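Local coordinates for protein alpha-1,2-mannosidase (Bacteroides thetaiotaomicron, PDB 2WW2) that hydrolyses alpha-mannosides with inversion of configuration, as a calcium-dependent family GH92 glycoside hydrolase of a human gut symbiont, at residues A[435-440]-A[495-500]; A[190-195]-A[217-222]; A[269-274]-A[286-291]; A[390-395]-A[459-464]. All blocks are in the same frame, centred on the assembly; numbering follows the deposited sequence.

Interaction 1: A[435-440]-A[495-500]; sequences YVPYPE and KDAKGN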
# COMPACT_ATOMS: atom_id res chain seq x y z
N TYR A 435 5.39 17.33 -29.34
CA TYR A 435 4.93 16.24 -28.47
C TYR A 435 3.59 15.77 -29.00
O TYR A 435 2.93 16.49 -29.76
CB TYR A 435 4.79 16.68 -27.00
CG TYR A 435 3.75 17.77 -26.81
CD1 TYR A 435 2.41 17.44 -26.58
CD2 TYR A 435 4.09 19.11 -26.89
CE1 TYR A 435 1.45 18.43 -26.43
CE2 TYR A 435 3.14 20.11 -26.74
CZ TYR A 435 1.83 19.76 -26.51
OH TYR A 435 0.88 20.76 -26.36
N VAL A 436 3.17 14.57 -28.59
CA VAL A 436 1.84 14.08 -28.90
C VAL A 436 0.89 14.46 -27.76
O VAL A 436 1.21 14.20 -26.59
CB VAL A 436 1.82 12.54 -29.08
CG1 VAL A 436 0.44 12.07 -29.53
CG2 VAL A 436 2.91 12.09 -30.07
N PRO A 437 -0.27 15.08 -28.10
CA PRO A 437 -1.15 15.58 -27.04
C PRO A 437 -2.19 14.55 -26.59
O PRO A 437 -2.63 13.71 -27.38
CB PRO A 437 -1.84 16.77 -27.71
CG PRO A 437 -1.99 16.32 -29.16
CD PRO A 437 -0.65 15.60 -29.43
N TYR A 438 -2.54 14.63 -25.31
CA TYR A 438 -3.60 13.81 -24.69
C TYR A 438 -4.64 14.81 -24.17
O TYR A 438 -4.27 15.85 -23.66
CB TYR A 438 -3.02 12.97 -23.54
CG TYR A 438 -4.04 12.08 -22.87
CD1 TYR A 438 -4.32 10.81 -23.36
CD2 TYR A 438 -4.76 12.53 -21.76
CE1 TYR A 438 -5.27 10.00 -22.76
CE2 TYR A 438 -5.73 11.72 -21.15
CZ TYR A 438 -5.97 10.47 -21.66
OH TYR A 438 -6.91 9.67 -21.07
N PRO A 439 -5.94 14.49 -24.25
CA PRO A 439 -6.57 13.22 -24.60
C PRO A 439 -6.78 13.02 -26.10
O PRO A 439 -7.41 12.04 -26.49
CB PRO A 439 -7.93 13.30 -23.88
CG PRO A 439 -8.27 14.80 -23.95
CD PRO A 439 -6.94 15.54 -23.96
N GLU A 440 -6.25 13.91 -26.93
CA GLU A 440 -6.37 13.77 -28.38
C GLU A 440 -5.86 12.43 -28.91
O GLU A 440 -6.43 11.87 -29.84
CB GLU A 440 -5.62 14.90 -29.09
CG GLU A 440 -6.27 16.27 -28.94
CD GLU A 440 -5.85 17.00 -27.67
OE1 GLU A 440 -5.17 16.39 -26.82
OE2 GLU A 440 -6.18 18.20 -27.54
N LYS A 495 0.13 17.18 -22.03
CA LYS A 495 -0.57 18.41 -22.39
C LYS A 495 -1.58 18.11 -23.49
O LYS A 495 -1.38 17.18 -24.26
CB LYS A 495 0.41 19.46 -22.95
CG LYS A 495 1.45 20.00 -22.00
CD LYS A 495 2.52 20.75 -22.81
CE LYS A 495 3.52 21.45 -21.92
NZ LYS A 495 4.76 21.81 -22.69
N ASP A 496 -2.65 18.90 -23.58
CA ASP A 496 -3.57 18.80 -24.71
C ASP A 496 -2.99 19.53 -25.93
O ASP A 496 -1.87 20.03 -25.88
CB ASP A 496 -4.97 19.31 -24.34
CG ASP A 496 -5.00 20.80 -24.05
OD1 ASP A 496 -4.03 21.51 -24.40
OD2 ASP A 496 -6.01 21.27 -23.46
N ALA A 497 -3.73 19.58 -27.04
CA ALA A 497 -3.21 20.19 -28.26
C ALA A 497 -3.02 21.71 -28.13
O ALA A 497 -2.34 22.33 -28.95
CB ALA A 497 -4.11 19.85 -29.46
N LYS A 498 -3.61 22.30 -27.09
CA LYS A 498 -3.45 23.73 -26.86
C LYS A 498 -2.34 24.05 -25.86
O LYS A 498 -2.11 25.21 -25.54
CB LYS A 498 -4.77 24.35 -26.41
CG LYS A 498 -5.82 24.38 -27.50
CD LYS A 498 -6.73 25.59 -27.36
CE LYS A 498 -7.83 25.39 -26.30
NZ LYS A 498 -8.91 24.47 -26.76
N GLY A 499 -1.66 23.02 -25.36
CA GLY A 499 -0.52 23.26 -24.49
C GLY A 499 -0.85 23.29 -23.01
O GLY A 499 0.02 23.58 -22.19
N ASN A 500 -2.10 22.99 -22.67
CA ASN A 500 -2.54 22.95 -21.28
C ASN A 500 -2.12 21.65 -20.61
O ASN A 500 -2.47 20.58 -21.10
CB ASN A 500 -4.07 23.05 -21.21
CG ASN A 500 -4.62 24.32 -21.87
OD1 ASN A 500 -5.55 24.26 -22.68
ND2 ASN A 500 -4.05 25.46 -21.54
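Tyr-435 and Pro-437 press against an Asx turn overlaid on a type I beta turn, Asp-496 to Gly-499, where two loops of the GH92 catalytic domain meet. The tight part surrounds the tyrosine. Its CG sits between the backbone N and the carbonyl carbon (chi1 63°), and from there the ring carries OH to the carbonyl oxygen of Asp-496, 2.9 Å away. The bond runs nearly along the C=O axis, and that oxygen also takes the turn's own bond from Gly-499 N. A tyrosine suits this place because it combines an apolar ring long enough to lie beside Lys-495 with a donor at its far end. The extended aliphatic chain of Lys-495 crosses it at about a right angle, CB lying 3.7 Å from Tyr-435 OH, while its NZ goes to Asn-483 O. Gly-499 takes a positive phi, which suits glycine, and its CA lies 3.4 Å from the same hydroxyl. Next along the chain, Pro-437 CB rests 3.5 Å from Asp-496 C, and Tyr-438 N donates to Lys-495 O at 3.0 Å.

Toward solvent the contact thins. Glu-440 is partly exposed, and its chi2 of 86° bends CD toward the turn. Its OE2 accepts from Ala-497 N at 2.9 Å, the N-H meeting it from above the carboxylate plane. Tyr-429 of helix 427-433 touches both Glu-440 and Ala-497. The turn itself is fixed by Asp-496 OD1, which accepts from Lys-498 N at 2.8 Å and from Asn-500 N, the two donors approaching from opposite faces of the carboxylate.

Interaction 2: A[190-195]-A[217-222]; sequences HPVIEY and AYLKFD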
# COMPACT_ATOMS: atom_id res chain seq x y z
N HIS A 190 3.02 -47.46 -38.22
CA HIS A 190 2.29 -48.72 -38.16
C HIS A 190 0.99 -48.64 -38.95
O HIS A 190 0.48 -47.54 -39.17
CB HIS A 190 2.02 -49.09 -36.70
CG HIS A 190 3.20 -49.66 -35.99
ND1 HIS A 190 4.26 -48.89 -35.55
CD2 HIS A 190 3.50 -50.94 -35.64
CE1 HIS A 190 5.16 -49.67 -34.97
NE2 HIS A 190 4.72 -50.91 -35.00
N PRO A 191 0.46 -49.79 -39.38
CA PRO A 191 -0.77 -49.83 -40.17
C PRO A 191 -1.94 -49.17 -39.46
O PRO A 191 -2.14 -49.37 -38.25
CB PRO A 191 -1.07 -51.33 -40.28
CG PRO A 191 0.27 -51.99 -40.14
CD PRO A 191 1.06 -51.13 -39.22
N VAL A 192 -2.72 -48.42 -40.23
CA VAL A 192 -3.92 -47.77 -39.76
C VAL A 192 -5.08 -48.75 -39.92
O VAL A 192 -5.54 -48.98 -41.03
CB VAL A 192 -4.19 -46.49 -40.57
CG1 VAL A 192 -5.51 -45.85 -40.15
CG2 VAL A 192 -3.02 -45.51 -40.41
N ILE A 193 -5.55 -49.31 -38.82
CA ILE A 193 -6.58 -50.35 -38.85
C ILE A 193 -7.97 -49.79 -39.07
O ILE A 193 -8.75 -50.36 -39.85
CB ILE A 193 -6.58 -51.15 -37.53
CG1 ILE A 193 -5.16 -51.64 -37.23
CG2 ILE A 193 -7.55 -52.33 -37.61
CD1 ILE A 193 -4.49 -52.35 -38.38
N GLU A 194 -8.31 -48.70 -38.38
CA GLU A 194 -9.59 -48.01 -38.58
C GLU A 194 -9.33 -46.49 -38.56
O GLU A 194 -8.28 -46.05 -38.11
CB GLU A 194 -10.62 -48.41 -37.51
CG GLU A 194 -10.92 -49.92 -37.52
CD GLU A 194 -11.79 -50.39 -36.35
OE1 GLU A 194 -12.55 -49.58 -35.80
OE2 GLU A 194 -11.70 -51.58 -35.99
N TYR A 195 -10.27 -45.71 -39.08
CA TYR A 195 -10.03 -44.28 -39.24
C TYR A 195 -11.38 -43.61 -39.48
O TYR A 195 -12.38 -44.27 -39.78
CB TYR A 195 -9.11 -44.03 -40.43
CG TYR A 195 -9.45 -44.97 -41.58
CD1 TYR A 195 -10.43 -44.63 -42.51
CD2 TYR A 195 -8.84 -46.22 -41.69
CE1 TYR A 195 -10.77 -45.51 -43.54
CE2 TYR A 195 -9.18 -47.11 -42.70
CZ TYR A 195 -10.14 -46.74 -43.62
OH TYR A 195 -10.49 -47.62 -44.63
N ALA A 217 -9.63 -35.82 -37.19
CA ALA A 217 -9.60 -37.15 -37.79
C ALA A 217 -9.03 -38.07 -36.76
O ALA A 217 -8.24 -37.63 -35.90
CB ALA A 217 -8.73 -37.16 -39.03
N TYR A 218 -9.43 -39.33 -36.81
CA TYR A 218 -8.81 -40.31 -35.93
C TYR A 218 -8.25 -41.46 -36.73
O TYR A 218 -8.73 -41.77 -37.81
CB TYR A 218 -9.80 -40.83 -34.86
CG TYR A 218 -10.72 -41.93 -35.34
CD1 TYR A 218 -10.29 -43.27 -35.33
CD2 TYR A 218 -12.00 -41.65 -35.79
CE1 TYR A 218 -11.12 -44.28 -35.76
CE2 TYR A 218 -12.84 -42.67 -36.23
CZ TYR A 218 -12.39 -43.98 -36.19
OH TYR A 218 -13.21 -45.00 -36.62
N LEU A 219 -7.21 -42.07 -36.17
CA LEU A 219 -6.58 -43.25 -36.70
C LEU A 219 -6.50 -44.22 -35.54
O LEU A 219 -6.18 -43.81 -34.42
CB LEU A 219 -5.17 -42.91 -37.17
CG LEU A 219 -5.16 -41.89 -38.31
CD1 LEU A 219 -4.91 -40.49 -37.75
CD2 LEU A 219 -4.11 -42.28 -39.31
N LYS A 220 -6.81 -45.49 -35.80
CA LYS A 220 -6.73 -46.53 -34.79
C LYS A 220 -5.62 -47.52 -35.17
O LYS A 220 -5.50 -47.89 -36.34
CB LYS A 220 -8.08 -47.25 -34.69
CG LYS A 220 -8.18 -48.26 -33.55
CD LYS A 220 -9.60 -48.87 -33.57
CE LYS A 220 -9.98 -49.49 -32.24
NZ LYS A 220 -9.17 -50.71 -31.95
N PHE A 221 -4.83 -47.95 -34.18
CA PHE A 221 -3.68 -48.81 -34.46
C PHE A 221 -3.75 -50.16 -33.75
O PHE A 221 -4.64 -50.40 -32.94
CB PHE A 221 -2.36 -48.10 -34.11
CG PHE A 221 -2.17 -46.81 -34.86
CD1 PHE A 221 -1.61 -46.81 -36.12
CD2 PHE A 221 -2.63 -45.62 -34.32
CE1 PHE A 221 -1.46 -45.62 -36.82
CE2 PHE A 221 -2.50 -44.43 -35.01
CZ PHE A 221 -1.91 -44.42 -36.26
N ASP A 222 -2.80 -51.03 -34.08
CA ASP A 222 -2.67 -52.31 -33.40
C ASP A 222 -1.19 -52.58 -33.22
O ASP A 222 -0.68 -53.62 -33.64
CB ASP A 222 -3.32 -53.43 -34.21
CG ASP A 222 -3.47 -54.69 -33.41
OD1 ASP A 222 -3.38 -54.63 -32.17
OD2 ASP A 222 -3.67 -55.76 -34.03
O HOH W 1 -1.07 -50.81 -36.32
O HOH W 2 -12.89 -47.13 -34.75
O HOH W 3 -9.82 -52.49 -34.28
O HOH W 4 -13.79 -46.70 -38.74
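Ile-193 and Glu-194 both face Lys-220 across two antiparallel chains: Ile-193 N donates to Lys-220 O at 2.9 Å and Lys-220 N to Glu-194 O at 2.8 Å, after which Tyr-195 and Leu-219 form a non-hydrogen-bonded pair. On the side of the strands where Leu-219 lies, Val-192 crosses the leucine obliquely, its CG2 being 3.6 Å from Leu-219 CD2 and 3.9 Å from Phe-221 CE1. Branched and aromatic residues suit this buried side, where Phe-221 also meets the ring of Phe-188. The Phe-221 ring turns its edge to His-190 O, which lies close to the ring plane, 3.6 Å from CE1.

On the other side, Glu-194 and Lys-220 run side by side and point the same way. Their long chains let the methylenes pack while the charged ends stay toward solvent without touching, a water joining Glu-194 OE2 to Lys-220 NZ. Tyr-218 has its CG between the backbone N and the carbonyl carbon (chi1 83°), and one ring face lies under Tyr-195 C, which sits 3.4 Å above the plane, toward the rim. Its hydroxyl bonds to His-205 ND1 and, through water, to Glu-194 OE1. Two residues set against one is the signature of a classic beta bulge, here leading into strand 194-198 of the antiparallel beta structure in the family's N-terminal domain.

Interaction 3: A[269-274]-A[286-291]; sequences NYLGRV and TFYSCL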
# COMPACT_ATOMS: atom_id res chain seq x y z
N ASN A 269 25.05 -25.96 -29.22
CA ASN A 269 25.84 -25.07 -30.08
C ASN A 269 25.51 -23.59 -29.85
O ASN A 269 26.40 -22.76 -29.67
CB ASN A 269 25.63 -25.43 -31.56
CG ASN A 269 26.35 -26.74 -31.97
OD1 ASN A 269 27.15 -27.29 -31.21
ND2 ASN A 269 26.07 -27.21 -33.19
N TYR A 270 24.23 -23.25 -29.90
CA TYR A 270 23.81 -21.85 -29.77
C TYR A 270 23.93 -21.34 -28.32
O TYR A 270 24.43 -20.24 -28.10
CB TYR A 270 22.40 -21.62 -30.34
CG TYR A 270 22.40 -21.63 -31.87
CD1 TYR A 270 22.81 -20.52 -32.58
CD2 TYR A 270 22.02 -22.76 -32.58
CE1 TYR A 270 22.84 -20.52 -33.98
CE2 TYR A 270 22.05 -22.79 -33.97
CZ TYR A 270 22.46 -21.67 -34.65
OH TYR A 270 22.47 -21.69 -36.01
N LEU A 271 23.50 -22.15 -27.34
CA LEU A 271 23.67 -21.73 -25.94
C LEU A 271 25.15 -21.57 -25.62
O LEU A 271 25.53 -20.68 -24.86
CB LEU A 271 23.03 -22.72 -24.94
CG LEU A 271 21.50 -22.90 -25.09
CD1 LEU A 271 21.02 -24.09 -24.26
CD2 LEU A 271 20.75 -21.61 -24.74
N GLY A 272 25.97 -22.44 -26.20
CA GLY A 272 27.40 -22.48 -25.86
C GLY A 272 28.20 -21.31 -26.38
O GLY A 272 29.39 -21.19 -26.07
N ARG A 273 27.57 -20.43 -27.16
CA ARG A 273 28.26 -19.22 -27.57
C ARG A 273 28.57 -18.29 -26.40
O ARG A 273 29.43 -17.42 -26.52
CB ARG A 273 27.52 -18.47 -28.67
CG ARG A 273 27.42 -19.26 -29.96
CD ARG A 273 27.07 -18.33 -31.10
NE ARG A 273 26.87 -19.07 -32.34
CZ ARG A 273 26.38 -18.53 -33.45
NH1 ARG A 273 26.02 -17.26 -33.43
NH2 ARG A 273 26.23 -19.27 -34.55
N VAL A 274 27.87 -18.46 -25.28
CA VAL A 274 28.31 -17.85 -24.04
C VAL A 274 28.49 -18.91 -22.96
O VAL A 274 27.56 -19.65 -22.60
CB VAL A 274 27.45 -16.61 -23.57
CG1 VAL A 274 25.98 -16.94 -23.55
CG2 VAL A 274 27.94 -16.11 -22.19
N THR A 286 19.19 -20.70 -14.22
CA THR A 286 18.47 -19.44 -14.48
C THR A 286 19.01 -18.82 -15.76
O THR A 286 18.26 -18.47 -16.65
CB THR A 286 18.61 -18.47 -13.30
OG1 THR A 286 18.16 -19.13 -12.10
CG2 THR A 286 17.74 -17.22 -13.52
N PHE A 287 20.34 -18.73 -15.84
CA PHE A 287 21.01 -18.12 -16.99
C PHE A 287 20.67 -18.82 -18.31
O PHE A 287 20.29 -18.17 -19.29
CB PHE A 287 22.53 -18.15 -16.76
CG PHE A 287 23.33 -17.49 -17.85
CD1 PHE A 287 23.39 -16.09 -17.95
CD2 PHE A 287 24.02 -18.25 -18.79
CE1 PHE A 287 24.13 -15.49 -18.95
CE2 PHE A 287 24.76 -17.66 -19.80
CZ PHE A 287 24.81 -16.27 -19.88
N TYR A 288 20.84 -20.14 -18.37
CA TYR A 288 20.60 -20.84 -19.63
C TYR A 288 19.13 -20.95 -19.98
O TYR A 288 18.78 -20.97 -21.14
CB TYR A 288 21.34 -22.20 -19.66
CG TYR A 288 22.82 -21.94 -19.85
CD1 TYR A 288 23.27 -21.41 -21.07
CD2 TYR A 288 23.74 -22.13 -18.82
CE1 TYR A 288 24.62 -21.11 -21.27
CE2 TYR A 288 25.09 -21.83 -19.01
CZ TYR A 288 25.51 -21.32 -20.25
OH TYR A 288 26.84 -21.01 -20.46
N SER A 289 18.27 -21.02 -18.98
CA SER A 289 16.82 -20.94 -19.24
C SER A 289 16.44 -19.60 -19.87
O SER A 289 15.71 -19.56 -20.85
CB SER A 289 16.03 -21.17 -17.96
OG SER A 289 16.27 -22.49 -17.44
N CYS A 290 16.95 -18.51 -19.30
CA CYS A 290 16.70 -17.18 -19.89
C CYS A 290 17.27 -17.10 -21.30
O CYS A 290 16.65 -16.50 -22.18
CB CYS A 290 17.29 -16.06 -19.01
SG CYS A 290 16.41 -15.83 -17.46
N LEU A 291 18.45 -17.69 -21.51
CA LEU A 291 19.06 -17.63 -22.84
C LEU A 291 18.21 -18.43 -23.83
O LEU A 291 17.93 -17.98 -24.95
CB LEU A 291 20.53 -18.12 -22.82
CG LEU A 291 21.33 -18.05 -24.13
CD1 LEU A 291 21.32 -16.61 -24.75
CD2 LEU A 291 22.76 -18.55 -23.94
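Leu-271, Val-274 and Leu-291 form the apolar centre of this buried contact. Leu-271 and Leu-291 slide past each other in opposite directions, with CD2 of the former 3.7 Å from CG of the latter. Branched side chains suit the place because their methyls offer several contact points: Leu-291 CD2 meets Leu-271 and also Val-274 CG1, at 3.6 Å. Val-274 meets Phe-287 tip to tip, its CG2 lying 3.9 Å from CZ at the edge of the ring.

Helix 256-271 runs out into a type I beta turn, Leu-271 to Val-274, which starts strand 274-277, an outer strand of a six-stranded mixed sheet. Helix 281-294 then packs back on this helix-to-strand junction. Met-640 of helix 632-640 and Leu-341 of helix 338-345 add further apolar contacts around it.

Farther out stands Tyr-288, with Phe-287 CD2 3.6 Å above the centre of one ring face; its ring also stacks with Phe-7. A tyrosine can pack and bond at once: CD1 touches Leu-271 CB at 4.1 Å, and the hydroxyl donates to Val-274 O at 2.6 Å, with the carbonyl oxygen near the ring plane. The same OH accepts from Ala-276 N.

Interaction 4: A[390-395]-A[459-464]; sequences DAWMKG and ARFAES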
# COMPACT_ATOMS: atom_id res chain seq x y z
N ASP A 390 20.69 0.03 -34.58
CA ASP A 390 21.59 -0.62 -33.64
C ASP A 390 22.50 -1.59 -34.40
O ASP A 390 23.74 -1.62 -34.18
CB ASP A 390 20.82 -1.35 -32.53
CG ASP A 390 21.75 -1.94 -31.47
OD1 ASP A 390 22.49 -1.15 -30.82
OD2 ASP A 390 21.76 -3.18 -31.29
N ALA A 391 21.91 -2.37 -35.31
CA ALA A 391 22.69 -3.33 -36.10
C ALA A 391 23.67 -2.60 -36.99
O ALA A 391 24.85 -2.95 -37.04
CB ALA A 391 21.77 -4.21 -36.94
N TRP A 392 23.20 -1.56 -37.65
CA TRP A 392 24.05 -0.82 -38.59
C TRP A 392 25.29 -0.27 -37.89
O TRP A 392 26.40 -0.31 -38.45
CB TRP A 392 23.25 0.32 -39.21
CG TRP A 392 23.93 0.96 -40.39
CD1 TRP A 392 24.79 2.02 -40.37
CD2 TRP A 392 23.79 0.59 -41.77
NE1 TRP A 392 25.19 2.34 -41.65
CE2 TRP A 392 24.59 1.47 -42.52
CE3 TRP A 392 23.06 -0.40 -42.44
CZ2 TRP A 392 24.70 1.38 -43.92
CZ3 TRP A 392 23.16 -0.48 -43.83
CH2 TRP A 392 23.97 0.40 -44.55
N MET A 393 25.11 0.24 -36.68
CA MET A 393 26.22 0.90 -35.98
C MET A 393 27.21 -0.12 -35.44
O MET A 393 28.29 0.25 -34.97
CB MET A 393 25.71 1.80 -34.87
CG MET A 393 24.83 2.93 -35.38
SD MET A 393 25.62 3.88 -36.70
CE MET A 393 24.24 4.86 -37.22
N LYS A 394 26.83 -1.39 -35.50
CA LYS A 394 27.66 -2.48 -35.06
C LYS A 394 28.23 -3.24 -36.26
O LYS A 394 28.79 -4.33 -36.11
CB LYS A 394 26.85 -3.44 -34.18
CG LYS A 394 26.51 -2.85 -32.84
CD LYS A 394 25.50 -3.68 -32.06
CE LYS A 394 25.30 -3.08 -30.66
NZ LYS A 394 24.32 -3.90 -29.88
N GLY A 395 28.08 -2.66 -37.45
CA GLY A 395 28.69 -3.23 -38.65
C GLY A 395 27.86 -4.30 -39.33
O GLY A 395 28.33 -4.98 -40.23
N ALA A 459 18.42 10.10 -36.78
CA ALA A 459 19.46 11.13 -36.93
C ALA A 459 20.85 10.47 -36.99
O ALA A 459 21.70 10.82 -37.82
CB ALA A 459 19.40 12.13 -35.79
N ARG A 460 21.08 9.53 -36.08
CA ARG A 460 22.35 8.83 -36.03
C ARG A 460 22.62 8.13 -37.36
O ARG A 460 23.73 8.17 -37.88
CB ARG A 460 22.33 7.80 -34.91
CG ARG A 460 22.41 8.42 -33.50
CD ARG A 460 23.87 8.53 -33.11
NE ARG A 460 24.39 7.18 -33.00
CZ ARG A 460 25.66 6.81 -33.08
NH1 ARG A 460 26.64 7.70 -33.27
NH2 ARG A 460 25.93 5.51 -32.96
N PHE A 461 21.59 7.45 -37.87
CA PHE A 461 21.68 6.70 -39.12
C PHE A 461 22.00 7.63 -40.27
O PHE A 461 22.96 7.38 -41.02
CB PHE A 461 20.39 5.90 -39.39
CG PHE A 461 20.49 4.93 -40.54
CD1 PHE A 461 21.20 3.74 -40.40
CD2 PHE A 461 19.85 5.19 -41.75
CE1 PHE A 461 21.30 2.84 -41.46
CE2 PHE A 461 19.93 4.30 -42.80
CZ PHE A 461 20.67 3.13 -42.67
N ALA A 462 21.23 8.71 -40.41
CA ALA A 462 21.45 9.64 -41.51
C ALA A 462 22.86 10.22 -41.41
O ALA A 462 23.55 10.37 -42.42
CB ALA A 462 20.43 10.77 -41.48
N GLU A 463 23.28 10.58 -40.20
CA GLU A 463 24.61 11.19 -40.03
C GLU A 463 25.71 10.25 -40.52
O GLU A 463 26.66 10.68 -41.18
CB GLU A 463 24.85 11.58 -38.55
CG GLU A 463 26.09 12.42 -38.37
CD GLU A 463 26.18 13.07 -37.00
OE1 GLU A 463 26.06 12.34 -36.01
OE2 GLU A 463 26.37 14.31 -36.95
N SER A 464 25.57 8.96 -40.20
CA SER A 464 26.57 7.96 -40.61
C SER A 464 26.62 7.75 -42.13
O SER A 464 27.60 7.23 -42.64
CB SER A 464 26.36 6.63 -39.87
OG SER A 464 25.37 5.84 -40.51
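Trp-392 and Phe-461 meet in a T-shaped stack, the edge of the phenyl ring toward the face of the indole. Phe-461 CE1 comes down over the five-membered ring, 3.4 Å from both Trp-392 CG and Trp-392 CD2, and the two planes stand at 72°. An indole suits the receiving position because it presents a broad electron-rich face to the slightly positive C-H edge of the phenyl.

Beside the stack, Met-393 reaches across to the other helix. Its flexible chain is bent where chi2 (-53°) places SD, and from there chi3 (170°) carries CE to 3.4 Å from Arg-460 O, 3.7 Å from Phe-461 CA and 3.6 Å from Ser-464 OG, so one methyl settles against a helical turn. Nearer its root, Met-393 CG packs against Arg-460 NH2 at 3.7 Å.

A second shell holds these groups in place. Ser-464 OG donates to Phe-461 O at 2.9 Å, turning a polar side chain back onto its own helix. The guanidinium of Arg-460 is engaged by Gly-648 O through NH2. Phe-461 is backed by Ala-404, Leu-405 and Met-408 of helix 401-413, while Ala-401 touches Trp-392. Within 390-395, the salt bridge from Lys-394 NZ to Asp-390 OD2 ties the last turn of helix 383-393, which ends in a Schellman motif with Gly-395 taking the positive phi that glycine tolerates. The contact joins helices 383-393 and 444-465 through large side chains, consistent with the (alpha/alpha)6 barrel of the GH92 catalytic domain.

In the fold
Interaction 2 lies in the N-terminal domain range, the other three in the catalytic one; centres of interactions 1 and 2 stand 65 Å apart, on opposite sides of the chain's centre. Interaction 3 is the buried contact, about 14 Å from that centre, and relies on aliphatic packing with one buried tyrosine bond. Interaction 4 lies nearer the surface and uses an aromatic pair and a methionine. Interaction 1 uses the loop before helix 444-465, interaction 4 the last turns of that helix, and their segments alternate along the chain. Interactions 1 and 2 are both partly buried, but the first mixes side-chain and backbone hydrogen bonds while the second rests on backbone bonds between strands.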